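Local coordinates for Non-structural protein 3 (Porcine deltacoronavirus, PDB 6LN0) that combines a macro domain with a papain-like protease domain in a multidomain coronavirus non-structural protein and probably cleaves the viral polyprotein, at residues Q275-I280 and V321-A326; A297-S302 and Q314-L319. One frame throughout, in Å; residues are numbered along the deposited sequence.

How the interactions relate
Both interactions lie in the helical part of the papain-like peptidase region, their centres about 13 Å apart, and both draw on helix 313-322. Along the chain the order is 275-280, 297-302, 314-319 and 321-326, so interaction 1 joins the outer pair of segments and interaction 2 the inner pair. Interaction 2 packs helix 293-302 on the body of helix 313-322; interaction 1 ties the turn that follows that helix to the lead-in of helix 278-287. The two meet at Trp298, whose ring touches both Asn323 and Ile280. Trp298 thus lies between the helix-helix contact of interaction 2 and the bridged turn of interaction 1; after both, the chain goes on into strand 327-332.

Interaction 1 of 2, residues Q275-I280 and V321-A326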
ATOM      1  N   GLN A 275      31.206  16.084   1.597  1.00 50.31           N
ATOM      2  CA  GLN A 275      30.313  15.964   2.746  1.00 51.62           C
ATOM      3  C   GLN A 275      28.870  15.797   2.274  1.00 47.72           C
ATOM      4  O   GLN A 275      28.342  16.658   1.567  1.00 48.11           O
ATOM      5  CB  GLN A 275      30.422  17.175   3.681  1.00 56.03           C
ATOM      6  CG  GLN A 275      29.267  17.193   4.697  1.00 62.50           C
ATOM      7  CD  GLN A 275      29.462  18.167   5.842  1.00 72.23           C
ATOM      8  OE1 GLN A 275      30.110  19.206   5.695  1.00 80.92           O
ATOM      9  NE2 GLN A 275      28.882  17.840   6.995  1.00 72.40           N
ATOM     10  N   PHE A 276      28.235  14.705   2.683  1.00 48.69           N
ATOM     11  CA  PHE A 276      26.853  14.424   2.312  1.00 47.25           C
ATOM     12  C   PHE A 276      25.897  15.518   2.794  1.00 46.32           C
ATOM     13  O   PHE A 276      26.080  16.109   3.857  1.00 52.63           O
ATOM     14  CB  PHE A 276      26.413  13.100   2.929  1.00 44.93           C
ATOM     15  CG  PHE A 276      26.990  11.892   2.268  1.00 50.07           C
ATOM     16  CD1 PHE A 276      26.754  11.641   0.924  1.00 44.88           C
ATOM     17  CD2 PHE A 276      27.727  10.967   3.012  1.00 48.40           C
ATOM     18  CE1 PHE A 276      27.266  10.504   0.322  1.00 46.85           C
ATOM     19  CE2 PHE A 276      28.244   9.828   2.424  1.00 46.33           C
ATOM     20  CZ  PHE A 276      28.020   9.592   1.074  1.00 49.75           C
ATOM     21  N   ARG A 277      24.834  15.744   2.028  1.00 41.08           N
ATOM     22  CA  ARG A 277      23.744  16.587   2.493  1.00 50.10           C
ATOM     23  C   ARG A 277      23.120  16.009   3.778  1.00 50.75           C
ATOM     24  O   ARG A 277      23.282  14.827   4.081  1.00 48.92           O
ATOM     25  CB  ARG A 277      22.696  16.731   1.389  1.00 37.40           C
ATOM     26  CG  ARG A 277      21.845  15.511   1.196  1.00 43.63           C
ATOM     27  CD  ARG A 277      21.072  15.647  -0.075  1.00 40.23           C
ATOM     28  NE  ARG A 277      20.485  14.400  -0.525  1.00 40.79           N
ATOM     29  CZ  ARG A 277      19.303  13.946  -0.129  1.00 47.54           C
ATOM     30  NH1 ARG A 277      18.579  14.635   0.743  1.00 49.59           N
ATOM     31  NH2 ARG A 277      18.838  12.803  -0.613  1.00 50.68           N
ATOM     32  N   PRO A 278      22.407  16.839   4.551  1.00 49.10           N
ATOM     33  CA  PRO A 278      22.010  16.428   5.915  1.00 52.65           C
ATOM     34  C   PRO A 278      21.311  15.075   6.032  1.00 48.08           C
ATOM     35  O   PRO A 278      21.699  14.253   6.868  1.00 49.81           O
ATOM     36  CB  PRO A 278      21.093  17.588   6.338  1.00 53.83           C
ATOM     37  CG  PRO A 278      21.712  18.774   5.672  1.00 52.20           C
ATOM     38  CD  PRO A 278      22.150  18.277   4.326  1.00 51.23           C
ATOM     39  N   ALA A 279      20.286  14.818   5.225  1.00 46.05           N
ATOM     40  CA  ALA A 279      19.575  13.550   5.354  1.00 50.19           C
ATOM     41  C   ALA A 279      20.511  12.362   5.164  1.00 54.47           C
ATOM     42  O   ALA A 279      20.390  11.354   5.866  1.00 49.98           O
ATOM     43  CB  ALA A 279      18.420  13.483   4.361  1.00 46.91           C
ATOM     44  N   ILE A 280      21.460  12.464   4.233  1.00 48.22           N
ATOM     45  CA  ILE A 280      22.280  11.305   3.905  1.00 47.62           C
ATOM     46  C   ILE A 280      23.464  11.202   4.866  1.00 50.71           C
ATOM     47  O   ILE A 280      23.879  10.093   5.214  1.00 49.35           O
ATOM     48  CB  ILE A 280      22.739  11.335   2.425  1.00 44.89           C
ATOM     49  CG1 ILE A 280      21.542  11.368   1.463  1.00 44.01           C
ATOM     50  CG2 ILE A 280      23.614  10.127   2.068  1.00 41.93           C
ATOM     51  CD1 ILE A 280      20.369  10.360   1.816  1.00 45.15           C
ATOM     52  N   VAL A 321      28.385  10.888  -4.682  1.00 42.60           N
ATOM     53  CA  VAL A 321      28.967  12.203  -4.964  1.00 43.04           C
ATOM     54  C   VAL A 321      27.872  13.230  -5.252  1.00 38.08           C
ATOM     55  O   VAL A 321      27.924  14.369  -4.774  1.00 37.25           O
ATOM     56  CB  VAL A 321      29.981  12.105  -6.125  1.00 39.52           C
ATOM     57  CG1 VAL A 321      30.252  13.476  -6.708  1.00 31.89           C
ATOM     58  CG2 VAL A 321      31.267  11.465  -5.652  1.00 37.15           C
ATOM     59  N   SER A 322      26.861  12.845  -6.018  1.00 38.02           N
ATOM     60  CA  SER A 322      25.789  13.787  -6.309  1.00 43.42           C
ATOM     61  C   SER A 322      24.925  14.116  -5.088  1.00 46.36           C
ATOM     62  O   SER A 322      24.197  15.112  -5.126  1.00 53.21           O
ATOM     63  CB  SER A 322      24.905  13.251  -7.422  1.00 36.94           C
ATOM     64  OG  SER A 322      24.167  12.186  -6.917  1.00 47.56           O
ATOM     65  N   ASN A 323      24.973  13.321  -4.012  1.00 45.20           N
ATOM     66  CA  ASN A 323      24.279  13.662  -2.775  1.00 38.51           C
ATOM     67  C   ASN A 323      25.183  14.375  -1.790  1.00 45.11           C
ATOM     68  O   ASN A 323      24.867  14.430  -0.587  1.00 46.62           O
ATOM     69  CB  ASN A 323      23.687  12.425  -2.115  1.00 42.73           C
ATOM     70  CG  ASN A 323      22.390  12.035  -2.722  1.00 41.75           C
ATOM     71  OD1 ASN A 323      21.327  12.477  -2.292  1.00 48.15           O
ATOM     72  ND2 ASN A 323      22.454  11.192  -3.725  1.00 39.91           N
ATOM     73  N   SER A 324      26.286  14.933  -2.275  1.00 42.99           N
ATOM     74  CA  SER A 324      27.254  15.638  -1.463  1.00 44.81           C
ATOM     75  C   SER A 324      27.419  17.067  -1.974  1.00 42.10           C
ATOM     76  O   SER A 324      26.752  17.501  -2.907  1.00 41.64           O
ATOM     77  CB  SER A 324      28.588  14.894  -1.477  1.00 43.81           C
ATOM     78  OG  SER A 324      29.157  14.959  -2.781  1.00 47.11           O
ATOM     79  N   ASP A 325      28.322  17.805  -1.347  1.00 42.31           N
ATOM     80  CA  ASP A 325      28.695  19.139  -1.802  1.00 48.85           C
ATOM     81  C   ASP A 325      29.724  19.140  -2.953  1.00 48.70           C
ATOM     82  O   ASP A 325      30.333  20.177  -3.183  1.00 49.16           O
ATOM     83  CB  ASP A 325      29.246  19.957  -0.629  1.00 48.20           C
ATOM     84  CG  ASP A 325      30.551  19.385  -0.057  1.00 54.71           C
ATOM     85  OD1 ASP A 325      30.954  18.258  -0.424  1.00 54.83           O
ATOM     86  OD2 ASP A 325      31.181  20.071   0.781  1.00 63.18           O
ATOM     87  N   ALA A 326      29.930  18.041  -3.680  1.00 49.28           N
ATOM     88  CA  ALA A 326      30.973  18.002  -4.706  1.00 47.89           C
ATOM     89  C   ALA A 326      30.702  19.018  -5.799  1.00 42.13           C
ATOM     90  O   ALA A 326      29.657  18.975  -6.458  1.00 40.69           O
ATOM     91  CB  ALA A 326      31.071  16.607  -5.332  1.00 42.96           C
TER
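Arg277 sets CG in the crowded position between its backbone N and carbonyl carbon (chi1 75°) and runs extended from CG to NE, while Asn323 holds CG anti to its carbonyl carbon. The two side chains therefore lie side by side and point the same way, and the guanidinium offers its NE edge to the amide oxygen. Arg277 NE donates to Asn323 OD1 at 2.7 Å, in the amide plane and on a lone pair, and Arg277 NH2 reaches Asn323 OD1 at 3.0 Å, nearly along the C=O axis. Both donors hold OD1 within the guanidinium plane, against one face of which Ile280 CG1 packs. Arg277 NH1 turns to the carbonyl of Glu223, and Asn323 ND2 to Leu319 O, holding the amide at both ends.

The backbones run past each other as a single beta bridge pairing Phe276 with Ser324, a link between the lead-in to helix 278-287, whose N-cap position Arg277 occupies, and the turn that ends helix 313-322. Arg277 N donates almost straight to Asn323 O at 2.9 Å. Asn323 O also lies at the edge of the Phe276 ring, 3.7 Å from its CD1; Ile280 CG2 packs over one face of that ring, toward its rim, and Phe269 stacks with it. At the other end Asp325 N donates to Gln275 O, from above the carbonyl plane, and Gln275 N returns a nearly linear bond of 3.0 Å to Asp325 OD1, reaching it from above the carboxylate plane. This pair sits at the exposed margin, where chi1 of 64° places the carboxylate beside Gln275. Ser324 OG folds back on its own turn to donate to Val321 O, which also accepts from Ser324 N.

Interaction 2 of 2, residues A297-S302 and Q314-L319; sequences AWIYAS and QQVISL
Leu319 sets its forked tip against Trp298, Ile299 and Ser302 of segment 297-302, in an apolar helix-helix contact of the papain-like peptidase region. The segment axes cross steeply, at 112°, and approach to 10.4 Å. Leu319 CD2 sits over one face of the Trp298 indole, displaced toward the rim and 4.0 Å from the centroid of its six-membered ring, a CH-pi contact in which the two side chains meet tip to tip. Both methyls of the fork also rest against Ser302 CB, Leu319 CD1 at 3.6 Å from it. One turn earlier, Ile299 crosses Val316 at about a right angle, its CG2 lying 4.0 Å from Val316 CG2, and Ile299 CD1 reaches back to Leu319 CD2.

The indole is placed by CG anti to the backbone N (chi1 -180°), and its NE1 donates to the carbonyl of Leu224. Tyr234 of helix 228-237 packs on Trp298, while Phe261 of helix 260-270 touches Val316. Within helix 293-302, Ser302 turns its hydroxyl back along the helix: OG lies 3.3 Å above the indole plane, toward the rim, and donates to Trp298 O at 2.8 Å.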
ATOM      1  N   ALA A 297      21.142   0.043   2.616  1.00 40.56           N
ATOM      2  CA  ALA A 297      19.820  -0.143   2.026  1.00 40.44           C
ATOM      3  C   ALA A 297      19.471   1.026   1.112  1.00 38.22           C
ATOM      4  O   ALA A 297      18.944   0.837   0.007  1.00 37.74           O
ATOM      5  CB  ALA A 297      18.772  -0.305   3.125  1.00 38.72           C
ATOM      6  N   TRP A 298      19.781   2.239   1.545  1.00 35.79           N
ATOM      7  CA  TRP A 298      19.646   3.384   0.657  1.00 38.60           C
ATOM      8  C   TRP A 298      20.446   3.205  -0.634  1.00 42.24           C
ATOM      9  O   TRP A 298      19.993   3.616  -1.709  1.00 44.14           O
ATOM     10  CB  TRP A 298      20.071   4.653   1.391  1.00 39.50           C
ATOM     11  CG  TRP A 298      19.952   5.872   0.553  1.00 44.86           C
ATOM     12  CD1 TRP A 298      18.790   6.489   0.131  1.00 40.49           C
ATOM     13  CD2 TRP A 298      21.031   6.646   0.022  1.00 42.37           C
ATOM     14  NE1 TRP A 298      19.097   7.600  -0.623  1.00 41.35           N
ATOM     15  CE2 TRP A 298      20.459   7.723  -0.704  1.00 43.19           C
ATOM     16  CE3 TRP A 298      22.417   6.544   0.095  1.00 38.30           C
ATOM     17  CZ2 TRP A 298      21.235   8.671  -1.360  1.00 40.19           C
ATOM     18  CZ3 TRP A 298      23.189   7.500  -0.552  1.00 40.39           C
ATOM     19  CH2 TRP A 298      22.600   8.544  -1.266  1.00 37.64           C
ATOM     20  N   ILE A 299      21.637   2.605  -0.571  1.00 41.65           N
ATOM     21  CA  ILE A 299      22.409   2.450  -1.804  1.00 41.61           C
ATOM     22  C   ILE A 299      21.704   1.489  -2.741  1.00 39.41           C
ATOM     23  O   ILE A 299      21.580   1.745  -3.945  1.00 44.84           O
ATOM     24  CB  ILE A 299      23.846   1.978  -1.524  1.00 40.67           C
ATOM     25  CG1 ILE A 299      24.526   2.886  -0.520  1.00 41.42           C
ATOM     26  CG2 ILE A 299      24.624   1.898  -2.818  1.00 35.63           C
ATOM     27  CD1 ILE A 299      25.322   3.896  -1.102  1.00 46.44           C
ATOM     28  N   TYR A 300      21.247   0.359  -2.207  1.00 39.36           N
ATOM     29  CA  TYR A 300      20.595  -0.637  -3.048  1.00 41.02           C
ATOM     30  C   TYR A 300      19.315  -0.099  -3.669  1.00 43.13           C
ATOM     31  O   TYR A 300      19.041  -0.354  -4.849  1.00 47.75           O
ATOM     32  CB  TYR A 300      20.275  -1.884  -2.240  1.00 42.42           C
ATOM     33  CG  TYR A 300      21.368  -2.934  -2.226  1.00 48.81           C
ATOM     34  CD1 TYR A 300      21.386  -3.940  -3.175  1.00 47.32           C
ATOM     35  CD2 TYR A 300      22.353  -2.935  -1.236  1.00 41.07           C
ATOM     36  CE1 TYR A 300      22.345  -4.914  -3.152  1.00 51.26           C
ATOM     37  CE2 TYR A 300      23.310  -3.901  -1.205  1.00 50.24           C
ATOM     38  CZ  TYR A 300      23.311  -4.893  -2.173  1.00 51.80           C
ATOM     39  OH  TYR A 300      24.274  -5.874  -2.164  1.00 50.81           O
ATOM     40  N   ALA A 301      18.506   0.635  -2.889  1.00 39.43           N
ATOM     41  CA  ALA A 301      17.238   1.148  -3.421  1.00 44.80           C
ATOM     42  C   ALA A 301      17.464   2.276  -4.427  1.00 41.10           C
ATOM     43  O   ALA A 301      16.714   2.406  -5.400  1.00 40.44           O
ATOM     44  CB  ALA A 301      16.335   1.636  -2.284  1.00 38.60           C
ATOM     45  N   SER A 302      18.478   3.113  -4.200  1.00 38.30           N
ATOM     46  CA  SER A 302      18.754   4.193  -5.145  1.00 46.23           C
ATOM     47  C   SER A 302      19.265   3.667  -6.488  1.00 48.50           C
ATOM     48  O   SER A 302      19.024   4.304  -7.520  1.00 50.49           O
ATOM     49  CB  SER A 302      19.766   5.176  -4.553  1.00 45.05           C
ATOM     50  OG  SER A 302      19.280   5.744  -3.348  1.00 44.70           O
ATOM     51  N   GLN A 314      30.320   2.280 -10.599  1.00 45.41           N
ATOM     52  CA  GLN A 314      30.174   3.663 -11.069  1.00 45.73           C
ATOM     53  C   GLN A 314      28.853   4.258 -10.604  1.00 43.78           C
ATOM     54  O   GLN A 314      28.796   5.428 -10.208  1.00 40.31           O
ATOM     55  CB  GLN A 314      30.248   3.747 -12.599  1.00 41.34           C
ATOM     56  CG  GLN A 314      31.511   3.268 -13.216  1.00 43.16           C
ATOM     57  CD  GLN A 314      31.505   3.398 -14.731  1.00 47.46           C
ATOM     58  OE1 GLN A 314      30.443   3.529 -15.350  1.00 47.11           O
ATOM     59  NE2 GLN A 314      32.703   3.365 -15.344  1.00 40.60           N
ATOM     60  N   GLN A 315      27.774   3.464 -10.676  1.00 46.80           N
ATOM     61  CA  GLN A 315      26.477   3.865 -10.134  1.00 47.60           C
ATOM     62  C   GLN A 315      26.594   4.307  -8.679  1.00 45.08           C
ATOM     63  O   GLN A 315      26.063   5.348  -8.285  1.00 42.32           O
ATOM     64  CB  GLN A 315      25.489   2.703 -10.241  1.00 50.66           C
ATOM     65  CG  GLN A 315      24.517   2.744 -11.413  1.00 55.94           C
ATOM     66  CD  GLN A 315      23.396   1.700 -11.259  1.00 58.08           C
ATOM     67  OE1 GLN A 315      23.658   0.492 -11.180  1.00 56.35           O
ATOM     68  NE2 GLN A 315      22.147   2.167 -11.203  1.00 51.40           N
ATOM     69  N   VAL A 316      27.301   3.526  -7.866  1.00 43.81           N
ATOM     70  CA  VAL A 316      27.387   3.833  -6.444  1.00 41.36           C
ATOM     71  C   VAL A 316      28.135   5.142  -6.225  1.00 43.33           C
ATOM     72  O   VAL A 316      27.620   6.066  -5.585  1.00 43.39           O
ATOM     73  CB  VAL A 316      28.041   2.671  -5.681  1.00 40.47           C
ATOM     74  CG1 VAL A 316      28.231   3.040  -4.215  1.00 39.20           C
ATOM     75  CG2 VAL A 316      27.214   1.405  -5.859  1.00 37.78           C
ATOM     76  N   ILE A 317      29.364   5.248  -6.750  1.00 42.36           N
ATOM     77  CA  ILE A 317      30.144   6.447  -6.468  1.00 42.99           C
ATOM     78  C   ILE A 317      29.451   7.682  -7.035  1.00 39.48           C
ATOM     79  O   ILE A 317      29.528   8.769  -6.452  1.00 39.85           O
ATOM     80  CB  ILE A 317      31.602   6.317  -6.977  1.00 38.57           C
ATOM     81  CG1 ILE A 317      32.388   7.530  -6.516  1.00 36.25           C
ATOM     82  CG2 ILE A 317      31.695   6.241  -8.500  1.00 39.75           C
ATOM     83  CD1 ILE A 317      32.387   7.686  -5.012  1.00 38.13           C
ATOM     84  N   SER A 318      28.748   7.534  -8.154  1.00 38.24           N
ATOM     85  CA  SER A 318      28.048   8.677  -8.717  1.00 37.70           C
ATOM     86  C   SER A 318      26.842   9.056  -7.865  1.00 41.65           C
ATOM     87  O   SER A 318      26.531  10.244  -7.711  1.00 41.28           O
ATOM     88  CB  SER A 318      27.628   8.380 -10.150  1.00 42.87           C
ATOM     89  OG  SER A 318      26.496   9.167 -10.498  1.00 52.57           O
ATOM     90  N   LEU A 319      26.157   8.062  -7.291  1.00 43.75           N
ATOM     91  CA  LEU A 319      25.074   8.343  -6.355  1.00 33.30           C
ATOM     92  C   LEU A 319      25.583   9.097  -5.134  1.00 39.47           C
ATOM     93  O   LEU A 319      25.015  10.120  -4.740  1.00 44.99           O
ATOM     94  CB  LEU A 319      24.398   7.043  -5.927  1.00 39.41           C
ATOM     95  CG  LEU A 319      23.476   7.242  -4.729  1.00 39.08           C
ATOM     96  CD1 LEU A 319      22.168   7.801  -5.211  1.00 30.11           C
ATOM     97  CD2 LEU A 319      23.279   5.932  -4.000  1.00 43.00           C
TER